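Local coordinates for uncharacterized protein (Staphylococcus aureus subsp. aureus Mu50, PDB 4EBG) that is of unknown function but is probably a secreted protein, built on a cystatin-like fold of the NTF2 clan, at residues 5-10 with 31-36; 39-44 with 87-92; 47-52 with 63-68. One frame throughout, in Å; residues are numbered along the deposited sequence. Where two conformers were deposited one is given.

Interaction 1 (5-10 with 31-36); sequences DIDKVY and IKQEDS. With PO4 (phosphate ion), chain D.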
loop_
_atom_site.group_PDB
_atom_site.type_symbol
_atom_site.label_atom_id
_atom_site.label_comp_id
_atom_site.label_asym_id
_atom_site.label_seq_id
_atom_site.Cartn_x
_atom_site.Cartn_y
_atom_site.Cartn_z
ATOM N N ASP B 5 -4.387 20.974 -9.021
ATOM C CA ASP B 5 -3.328 19.992 -9.007
ATOM C C ASP B 5 -3.039 19.446 -7.631
ATOM O O ASP B 5 -2.741 18.273 -7.486
ATOM C CB ASP B 5 -2.090 20.510 -9.722
ATOM C CG ASP B 5 -2.276 20.530 -11.266
ATOM O OD1 ASP B 5 -3.267 19.956 -11.809
ATOM O OD2 ASP B 5 -1.439 21.135 -11.931
ATOM N N ILE B 6 -3.136 20.276 -6.610
ATOM C CA ILE B 6 -3.035 19.766 -5.250
ATOM C C ILE B 6 -4.157 18.735 -4.993
ATOM O O ILE B 6 -3.901 17.706 -4.355
ATOM C CB ILE B 6 -3.077 20.918 -4.228
ATOM C CG1 ILE B 6 -1.835 21.830 -4.387
ATOM C CG2 ILE B 6 -3.192 20.422 -2.834
ATOM C CD1 ILE B 6 -2.015 23.196 -3.691
ATOM N N ASP B 7 -5.365 19.014 -5.478
ATOM C CA ASP B 7 -6.446 18.081 -5.315
ATOM C C ASP B 7 -6.118 16.714 -5.962
ATOM O O ASP B 7 -6.452 15.678 -5.427
ATOM C CB ASP B 7 -7.716 18.656 -5.985
ATOM C CG ASP B 7 -8.409 19.754 -5.163
ATOM O OD1 ASP B 7 -8.128 19.883 -3.965
ATOM O OD2 ASP B 7 -9.275 20.473 -5.727
ATOM N N LYS B 8 -5.495 16.736 -7.138
ATOM C CA LYS B 8 -5.060 15.529 -7.804
ATOM C C LYS B 8 -4.085 14.744 -6.939
ATOM O O LYS B 8 -4.142 13.523 -6.919
ATOM C CB LYS B 8 -4.436 15.820 -9.172
ATOM C CG LYS B 8 -5.410 16.417 -10.199
ATOM C CD LYS B 8 -4.722 16.729 -11.495
ATOM C CE LYS B 8 -5.626 17.451 -12.503
ATOM N NZ LYS B 8 -4.828 18.115 -13.590
ATOM N N VAL B 9 -3.149 15.456 -6.332
ATOM C CA VAL B 9 -2.156 14.830 -5.448
ATOM C C VAL B 9 -2.834 14.133 -4.276
ATOM O O VAL B 9 -2.556 12.952 -4.001
ATOM C CB VAL B 9 -1.072 15.859 -4.993
ATOM C CG1 VAL B 9 -0.223 15.269 -3.890
ATOM C CG2 VAL B 9 -0.192 16.256 -6.196
ATOM N N TYR B 10 -3.729 14.829 -3.569
ATOM C CA TYR B 10 -4.371 14.218 -2.419
ATOM C C TYR B 10 -5.294 13.073 -2.866
ATOM O O TYR B 10 -5.370 12.072 -2.145
ATOM C CB TYR B 10 -5.110 15.257 -1.546
ATOM C CG TYR B 10 -4.139 15.982 -0.626
ATOM C CD1 TYR B 10 -3.791 15.459 0.573
ATOM C CD2 TYR B 10 -3.504 17.148 -1.022
ATOM C CE1 TYR B 10 -2.851 16.071 1.381
ATOM C CE2 TYR B 10 -2.564 17.766 -0.222
ATOM C CZ TYR B 10 -2.231 17.225 0.964
ATOM O OH TYR B 10 -1.284 17.776 1.770
ATOM N N ILE B 31 -6.878 11.082 4.255
ATOM C CA ILE B 31 -5.880 12.124 4.337
ATOM C C ILE B 31 -6.531 13.423 3.845
ATOM O O ILE B 31 -7.115 13.441 2.756
ATOM C CB ILE B 31 -4.629 11.806 3.493
ATOM C CG1 ILE B 31 -3.996 10.449 3.885
ATOM C CG2 ILE B 31 -3.626 12.945 3.552
ATOM C CD1 ILE B 31 -3.523 10.361 5.320
ATOM N N LYS B 32 -6.359 14.477 4.634
ATOM C CA LYS B 32 -6.952 15.782 4.307
ATOM C C LYS B 32 -5.872 16.861 4.242
ATOM O O LYS B 32 -5.045 16.956 5.108
ATOM C CB LYS B 32 -7.979 16.148 5.366
ATOM C CG LYS B 32 -9.164 15.179 5.461
ATOM C CD LYS B 32 -10.016 15.375 6.687
ATOM C CE LYS B 32 -9.461 14.753 7.974
ATOM N NZ LYS B 32 -9.559 13.238 8.036
ATOM N N GLN B 33 -5.980 17.701 3.220
ATOM C CA GLN B 33 -5.035 18.798 3.029
ATOM C C GLN B 33 -4.941 19.697 4.273
ATOM O O GLN B 33 -3.869 20.159 4.631
ATOM C CB GLN B 33 -5.410 19.589 1.784
ATOM C CG GLN B 33 -4.497 20.765 1.498
ATOM C CD GLN B 33 -4.889 21.475 0.205
ATOM O OE1 GLN B 33 -5.601 20.924 -0.596
ATOM N NE2 GLN B 33 -4.369 22.695 -0.004
ATOM N N GLU B 34 -6.072 19.990 4.910
ATOM C CA GLU B 34 -6.099 20.927 6.031
ATOM C C GLU B 34 -5.466 20.358 7.312
ATOM O O GLU B 34 -5.224 21.082 8.229
ATOM C CB GLU B 34 -7.512 21.396 6.344
ATOM C CG GLU B 34 -8.422 20.311 6.934
ATOM C CD GLU B 34 -9.282 19.578 5.904
ATOM O OE1 GLU B 34 -8.882 19.545 4.686
ATOM O OE2 GLU B 34 -10.365 19.032 6.326
ATOM N N ASP B 35 -5.144 19.078 7.322
ATOM C CA ASP B 35 -4.423 18.428 8.408
ATOM C C ASP B 35 -3.009 18.018 7.981
ATOM O O ASP B 35 -2.335 17.233 8.678
ATOM C CB ASP B 35 -5.181 17.201 8.883
ATOM C CG ASP B 35 -6.513 17.526 9.520
ATOM O OD1 ASP B 35 -6.685 18.657 10.031
ATOM O OD2 ASP B 35 -7.374 16.638 9.511
ATOM N N SER B 36 -2.561 18.522 6.830
ATOM C CA SER B 36 -1.312 18.092 6.219
ATOM C C SER B 36 -0.468 19.338 5.916
ATOM O O SER B 36 -0.932 20.486 6.121
ATOM C CB SER B 36 -1.614 17.309 4.963
ATOM O OG SER B 36 -2.422 16.158 5.241
HETATM P P PO4 D . -8.985 12.746 11.763
HETATM O O1 PO4 D . -7.758 12.914 12.663
HETATM O O2 PO4 D . -9.767 13.975 12.004
HETATM O O3 PO4 D . -8.468 12.591 10.341
HETATM O O4 PO4 D . -9.705 11.470 12.279
HETATM O O HOH W 1 -6.859 18.532 -1.398
#

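Interaction 2 (39-44 with 87-92); sequences HVYKDG and HKADYE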
loop_
_atom_site.group_PDB
_atom_site.type_symbol
_atom_site.label_atom_id
_atom_site.label_comp_id
_atom_site.label_asym_id
_atom_site.label_seq_id
_atom_site.Cartn_x
_atom_site.Cartn_y
_atom_site.Cartn_z
ATOM N N HIS B 39 3.528 21.906 -0.148
ATOM C CA HIS B 39 4.367 22.887 -0.798
ATOM C C HIS B 39 4.409 22.630 -2.291
ATOM O O HIS B 39 4.531 21.475 -2.723
ATOM C CB HIS B 39 5.793 22.878 -0.264
ATOM C CG HIS B 39 5.909 23.368 1.148
ATOM N ND1 HIS B 39 5.665 22.568 2.233
ATOM C CD2 HIS B 39 6.228 24.594 1.645
ATOM C CE1 HIS B 39 5.838 23.271 3.343
ATOM N NE2 HIS B 39 6.217 24.490 3.017
ATOM N N VAL B 40 4.309 23.679 -3.105
ATOM C CA VAL B 40 4.404 23.601 -4.551
ATOM C C VAL B 40 5.694 24.271 -5.008
ATOM O O VAL B 40 6.064 25.354 -4.500
ATOM C CB VAL B 40 3.197 24.281 -5.242
ATOM C CG1 VAL B 40 3.316 24.258 -6.754
ATOM C CG2 VAL B 40 1.896 23.676 -4.751
ATOM N N TYR B 41 6.362 23.640 -5.981
ATOM C CA TYR B 41 7.610 24.104 -6.538
ATOM C C TYR B 41 7.519 24.134 -8.038
ATOM O O TYR B 41 6.712 23.451 -8.653
ATOM C CB TYR B 41 8.784 23.218 -6.100
ATOM C CG TYR B 41 8.893 23.108 -4.628
ATOM C CD1 TYR B 41 9.633 24.056 -3.906
ATOM C CD2 TYR B 41 8.234 22.106 -3.899
ATOM C CE1 TYR B 41 9.713 24.007 -2.477
ATOM C CE2 TYR B 41 8.337 22.071 -2.525
ATOM C CZ TYR B 41 9.031 23.034 -1.810
ATOM O OH TYR B 41 9.064 22.971 -0.437
ATOM N N LYS B 42 8.469 24.856 -8.610
ATOM C CA LYS B 42 8.682 24.907 -10.064
ATOM C C LYS B 42 7.379 25.157 -10.800
ATOM O O LYS B 42 7.051 24.525 -11.785
ATOM C CB LYS B 42 9.502 23.682 -10.536
ATOM C CG LYS B 42 10.998 23.786 -10.058
ATOM C CD LYS B 42 11.925 22.757 -10.622
ATOM C CE LYS B 42 13.273 22.768 -9.945
ATOM N NZ LYS B 42 14.221 21.806 -10.619
ATOM N N ASP B 43 6.632 26.123 -10.244
ATOM C CA ASP B 43 5.362 26.621 -10.763
ATOM C C ASP B 43 4.379 25.511 -11.049
ATOM O O ASP B 43 3.599 25.584 -11.994
ATOM C CB ASP B 43 5.576 27.537 -11.977
ATOM C CG ASP B 43 4.386 28.472 -12.248
ATOM O OD1 ASP B 43 3.519 28.784 -11.378
ATOM O OD2 ASP B 43 4.322 28.948 -13.379
ATOM N N GLY B 44 4.364 24.522 -10.156
ATOM C CA GLY B 44 3.402 23.451 -10.209
ATOM C C GLY B 44 3.938 22.117 -10.694
ATOM O O GLY B 44 3.190 21.152 -10.678
ATOM N N HIS B 87 14.835 24.209 -2.447
ATOM C CA HIS B 87 14.058 25.009 -3.415
ATOM C C HIS B 87 13.138 25.994 -2.700
ATOM O O HIS B 87 12.679 25.698 -1.595
ATOM C CB HIS B 87 13.202 24.092 -4.299
ATOM C CG HIS B 87 13.977 23.094 -5.110
ATOM N ND1 HIS B 87 14.347 21.875 -4.604
ATOM C CD2 HIS B 87 14.479 23.148 -6.358
ATOM C CE1 HIS B 87 15.037 21.218 -5.508
ATOM N NE2 HIS B 87 15.114 21.962 -6.582
ATOM N N LYS B 88 12.807 27.073 -3.392
ATOM C CA LYS B 88 11.899 28.076 -2.916
ATOM C C LYS B 88 10.489 27.731 -3.405
ATOM O O LYS B 88 10.237 27.591 -4.579
ATOM C CB LYS B 88 12.290 29.478 -3.415
ATOM C CG LYS B 88 11.388 30.592 -2.872
ATOM C CD LYS B 88 11.928 31.987 -3.195
ATOM C CE LYS B 88 11.482 32.440 -4.565
ATOM N NZ LYS B 88 12.263 33.578 -5.112
ATOM N N ALA B 89 9.545 27.593 -2.479
ATOM C CA ALA B 89 8.182 27.229 -2.790
ATOM C C ALA B 89 7.448 28.395 -3.415
ATOM O O ALA B 89 7.653 29.557 -3.073
ATOM C CB ALA B 89 7.455 26.728 -1.571
ATOM N N ASP B 90 6.548 28.024 -4.309
ATOM C CA ASP B 90 5.570 28.951 -4.850
ATOM C C ASP B 90 4.263 29.054 -4.048
ATOM O O ASP B 90 3.460 29.944 -4.248
ATOM C CB ASP B 90 5.148 28.507 -6.254
ATOM C CG ASP B 90 6.294 28.342 -7.173
ATOM O OD1 ASP B 90 7.034 29.331 -7.378
ATOM O OD2 ASP B 90 6.472 27.221 -7.667
ATOM N N TYR B 91 4.083 28.114 -3.136
ATOM C CA TYR B 91 2.856 27.970 -2.370
ATOM C C TYR B 91 3.186 27.122 -1.176
ATOM O O TYR B 91 3.914 26.106 -1.283
ATOM C CB TYR B 91 1.765 27.280 -3.190
ATOM C CG TYR B 91 0.537 26.856 -2.445
ATOM C CD1 TYR B 91 0.488 25.620 -1.782
ATOM C CD2 TYR B 91 -0.575 27.658 -2.355
ATOM C CE1 TYR B 91 -0.671 25.188 -1.144
ATOM C CE2 TYR B 91 -1.747 27.215 -1.711
ATOM C CZ TYR B 91 -1.759 25.992 -1.095
ATOM O OH TYR B 91 -2.880 25.548 -0.475
ATOM N N GLU B 92 2.611 27.473 -0.028
ATOM C CA GLU B 92 2.733 26.710 1.227
ATOM C C GLU B 92 1.363 26.680 1.901
ATOM O O GLU B 92 0.708 27.732 2.047
ATOM C CB GLU B 92 3.754 27.368 2.179
ATOM C CG GLU B 92 3.825 26.762 3.595
ATOM C CD GLU B 92 4.950 27.346 4.427
ATOM O OE1 GLU B 92 4.844 28.504 4.877
ATOM O OE2 GLU B 92 5.934 26.622 4.695
HETATM O O HOH W 2 10.625 24.794 0.666
HETATM O O HOH W 3 10.402 26.342 -7.005
#

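Interaction 3 (47-52 with 63-68); sequences IVIGIQ and FAYEIK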
loop_
_atom_site.group_PDB
_atom_site.type_symbol
_atom_site.label_atom_id
_atom_site.label_comp_id
_atom_site.label_asym_id
_atom_site.label_seq_id
_atom_site.Cartn_x
_atom_site.Cartn_y
_atom_site.Cartn_z
ATOM N N ILE B 47 5.085 18.856 -6.371
ATOM C CA ILE B 47 4.318 19.122 -5.183
ATOM C C ILE B 47 4.742 18.132 -4.115
ATOM O O ILE B 47 4.777 16.944 -4.356
ATOM C CB ILE B 47 2.792 19.035 -5.490
ATOM C CG1 ILE B 47 2.428 20.029 -6.600
ATOM C CG2 ILE B 47 1.969 19.260 -4.230
ATOM C CD1 ILE B 47 0.908 20.021 -6.971
ATOM N N VAL B 48 5.099 18.629 -2.926
ATOM C CA VAL B 48 5.540 17.827 -1.803
ATOM C C VAL B 48 4.503 17.949 -0.733
ATOM O O VAL B 48 4.135 19.061 -0.331
ATOM C CB VAL B 48 6.935 18.261 -1.306
ATOM C CG1 VAL B 48 7.306 17.374 -0.115
ATOM C CG2 VAL B 48 7.999 18.170 -2.368
ATOM N N ILE B 49 4.029 16.798 -0.227
ATOM C CA ILE B 49 3.087 16.748 0.843
ATOM C C ILE B 49 3.666 16.014 2.027
ATOM O O ILE B 49 4.433 15.086 1.865
ATOM C CB ILE B 49 1.705 16.172 0.434
ATOM C CG1 ILE B 49 1.819 14.710 0.041
ATOM C CG2 ILE B 49 1.099 17.063 -0.668
ATOM C CD1 ILE B 49 0.434 14.069 -0.273
ATOM N N GLY B 50 3.253 16.423 3.212
ATOM C CA GLY B 50 3.573 15.773 4.456
ATOM C C GLY B 50 2.253 15.399 5.118
ATOM O O GLY B 50 1.427 16.253 5.384
ATOM N N ILE B 51 2.094 14.111 5.448
ATOM C CA ILE B 51 0.816 13.609 5.857
ATOM C C ILE B 51 0.959 12.661 7.039
ATOM O O ILE B 51 2.016 12.075 7.273
ATOM C CB ILE B 51 0.112 12.857 4.681
ATOM C CG1 ILE B 51 0.819 11.562 4.307
ATOM C CG2 ILE B 51 -0.098 13.755 3.491
ATOM C CD1 ILE B 51 0.078 10.630 3.432
ATOM N N GLN B 52 -0.147 12.475 7.735
ATOM C CA GLN B 52 -0.230 11.455 8.786
ATOM C C GLN B 52 -0.493 10.090 8.145
ATOM O O GLN B 52 -1.610 9.688 7.915
ATOM C CB GLN B 52 -1.331 11.764 9.800
ATOM C CG GLN B 52 -1.302 10.798 10.996
ATOM C CD GLN B 52 -2.575 10.851 11.842
ATOM O OE1 GLN B 52 -3.465 11.696 11.673
ATOM N NE2 GLN B 52 -2.692 9.908 12.703
ATOM N N PHE B 63 6.121 12.975 0.820
ATOM C CA PHE B 63 6.100 12.383 -0.501
ATOM C C PHE B 63 6.163 13.470 -1.554
ATOM O O PHE B 63 5.524 14.523 -1.398
ATOM C CB PHE B 63 4.810 11.601 -0.730
ATOM C CG PHE B 63 4.622 10.480 0.239
ATOM C CD1 PHE B 63 5.307 9.258 0.084
ATOM C CD2 PHE B 63 3.793 10.638 1.323
ATOM C CE1 PHE B 63 5.153 8.250 0.996
ATOM C CE2 PHE B 63 3.663 9.638 2.231
ATOM C CZ PHE B 63 4.290 8.420 2.045
ATOM N N ALA B 64 6.996 13.260 -2.568
ATOM C CA ALA B 64 7.082 14.157 -3.685
ATOM C C ALA B 64 6.299 13.630 -4.877
ATOM O O ALA B 64 6.432 12.451 -5.239
ATOM C CB ALA B 64 8.549 14.387 -4.095
ATOM N N TYR B 65 5.512 14.499 -5.501
ATOM C CA TYR B 65 4.766 14.192 -6.698
ATOM C C TYR B 65 5.242 15.096 -7.814
ATOM O O TYR B 65 5.580 16.282 -7.593
ATOM C CB TYR B 65 3.248 14.437 -6.481
ATOM C CG TYR B 65 2.576 13.413 -5.624
ATOM C CD1 TYR B 65 2.751 13.383 -4.271
ATOM C CD2 TYR B 65 1.758 12.470 -6.180
ATOM C CE1 TYR B 65 2.146 12.422 -3.494
ATOM C CE2 TYR B 65 1.123 11.509 -5.401
ATOM C CZ TYR B 65 1.316 11.492 -4.085
ATOM O OH TYR B 65 0.672 10.511 -3.353
ATOM N N GLU B 66 5.150 14.559 -9.016
ATOM C CA GLU B 66 5.293 15.397 -10.213
ATOM C C GLU B 66 3.949 15.480 -10.891
ATOM O O GLU B 66 3.164 14.515 -10.872
ATOM C CB GLU B 66 6.286 14.771 -11.173
ATOM C CG GLU B 66 7.670 14.788 -10.643
ATOM C CD GLU B 66 8.664 14.335 -11.652
ATOM O OE1 GLU B 66 9.065 15.158 -12.508
ATOM O OE2 GLU B 66 9.011 13.146 -11.580
ATOM N N ILE B 67 3.676 16.632 -11.486
ATOM C CA ILE B 67 2.480 16.807 -12.269
ATOM C C ILE B 67 2.973 16.724 -13.705
ATOM O O ILE B 67 3.750 17.570 -14.160
ATOM C CB ILE B 67 1.807 18.156 -12.043
ATOM C CG1 ILE B 67 1.418 18.350 -10.569
ATOM C CG2 ILE B 67 0.588 18.235 -12.868
ATOM C CD1 ILE B 67 0.499 17.252 -9.940
ATOM N N LYS B 68 2.589 15.644 -14.380
ATOM C CA LYS B 68 2.983 15.423 -15.759
ATOM C C LYS B 68 1.759 15.036 -16.575
ATOM O O LYS B 68 0.980 14.179 -16.201
ATOM C CB LYS B 68 4.068 14.359 -15.872
ATOM C CG LYS B 68 5.473 14.849 -15.612
ATOM C CD LYS B 68 6.478 13.752 -15.952
ATOM C CE LYS B 68 7.731 13.857 -15.113
ATOM N NZ LYS B 68 8.375 12.525 -14.909
#

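Interaction 1 (5-10 with 31-36)
Tyr-10 of helix 3-23 packs the face of its ring against Gln-33 of the loop 31-36. Gln-33 CB sits 4.0 Å from the Tyr-10 ring centroid, only 15° off the normal, in a CH-pi contact over the face. Gln-33 CA covers the same ring nearer its rim. Ile-31 CG2 comes in at the ring edge, in plane, 3.9 Å from Tyr-10 CE1. At the far end Tyr-10 OH touches Ser-36 CB at 3.2 Å; the Tyr-10 hydroxyl is hydrogen-bonded to Thr-38 OG1.

The Gln-33 chain is extended, with CG anti to the backbone N (chi1 179°). Its amide reaches Ile-6: Gln-33 OE1 lies 3.3 Å from Ile-6 CG2. The amide plane is within 9° of the Tyr-10 ring plane. A water donates to Gln-33 OE1 at 2.8 Å and also to Asp-7 OD1. Gln-3 bonds both of those oxygens, and Asp-93 takes the amide nitrogen of Gln-33.

The loop holds its own turn. Lys-32 O accepts from Asp-35 N and from Ser-36 OG (2.7 Å), which approach opposite faces of the carbonyl plane. Lys-32 NZ binds a phosphate, probably from the crystallisation liquor.

The contact packs the N-terminal helix and the loop after it beside the sheet, consistent with this family's cystatin-like fold. Tyr-10 also packs on Ile-49 of strand 46-52, and Ile-6 on Thr-38 and Val-40 of strand 37-41.

Interaction 2 (39-44 with 87-92)
His-39 and Glu-92 face each other where strand 91-94 joins strand 37-41 as the edge strand, within this chain, of the antiparallel sheet.

The backbone gives two hydrogen bonds. Val-40 N donates to Tyr-91 O at 3.1 Å. Asp-90 N donates to Val-40 O at 2.7 Å. The same two carbonyl oxygens also receive CA-H contacts, Tyr-91 O from His-39 and Val-40 O from Ala-89.

One side-chain bond links the non-hydrogen-bonded pair His-39 and Glu-92. The two side chains run side by side and point the same way. His-39 NE2 donates to Glu-92 OE2 at 2.7 Å, on the anti side of the carboxylate and 15° out of its plane. Ring and carboxylate planes are turned 71° apart. This is a histidine-carboxylate hydrogen bond.

Apolar contacts lie on both sides of the sheet. Val-40 CG2 rests 3.8 Å from Tyr-91 CD1, on the side that faces Ile-6 of helix 3-23. Tyr-41 turns its CD1 and CE1 corner to the segment 87-92. Tyr-41 CD1 is 3.6 Å from His-87 CB, and Tyr-41 CE1 is 3.7 Å from Ala-89 CB. Tyr-83 of helix 80-86 stacks with His-87 and meets Tyr-41 edge-to-face.

Two waters extend the contact. One joins Tyr-41 OH to His-87 O; the other accepts from Lys-42 N and donates to Lys-88 O.

Asp-90 also grips the turn after strand 37-41, which has its own bond from Gly-44 N to Tyr-41 O. Asp-90 CG is anti to the carbonyl carbon (chi1 -55°), and Asp-90 OD2 takes the N-H of Asp-43 at 2.8 Å from above the carboxylate plane.

Interaction 3 (47-52 with 63-68)
Ile-49 and Ile-51 both hold CG1 between the backbone N and the carbonyl carbon (chi1 65° and 68°), a crowded position. With chi2 anti in both, CD1 reaches an aromatic ring of strand 60-68. Ile-49 CD1 lies 4.0 Å from Tyr-65 CE1. Ile-51 CD1 lies 3.9 Å from Phe-63 CE2, the two side chains crossing at about a right angle.

Farther along the same face, Ile-47 CD1 meets Ile-67 CG1 at 4.0 Å. Tyr-65 CB also packs against Ile-47 O. The tyrosine hydroxyl is bonded to Gln-13 of helix 3-23, which ties this face of the sheet to the helix. Val-9 and Met-16 of that helix touch the Tyr-65 side chain.

On the opposite face the facing pair is small: Val-48 and Ala-64 form a non-hydrogen-bonded pair, and Val-48 CG2 and Ala-64 CB are 4.2 Å apart. Val-48 CA also makes a CA-H contact with Phe-63 O.

Four backbone hydrogen bonds lock the register. Ile-47 N to Tyr-65 O is 2.9 Å and Tyr-65 N to Ile-47 O is 2.8 Å. Ile-49 and Phe-63 exchange a second such pair. The short strand axes run at 150°, antiparallel with a twist. Phe-63 also packs on Lys-22 of the second subunit.

This is a beta hairpin of strands 46-52 and 60-68, with one face against the long helix. That is consistent with the cystatin-like fold of this family, in which an antiparallel sheet packs against a long helix.

In the fold
Interaction 3 is buried near the centre of the chain, and interaction 2 lies at the surface. Interaction 1 is partly buried. Interactions 2 and 3 belong to one sheet, in which strands 37-41 and 46-52 are neighbours and His-39 O probably bonds Val-48 N. Interaction 1 instead joins helix to loop, and touches both others: Ile-6 meets Tyr-91 and Val-40, while Val-9 meets Tyr-65. The chemistry follows the place. The centre uses backbone bonds and apolar side chains. The edge adds a histidine-carboxylate bond, an aspartate-held turn and waters. The helix-loop contact has no direct hydrogen bond, relying on ring packing and one bridging water.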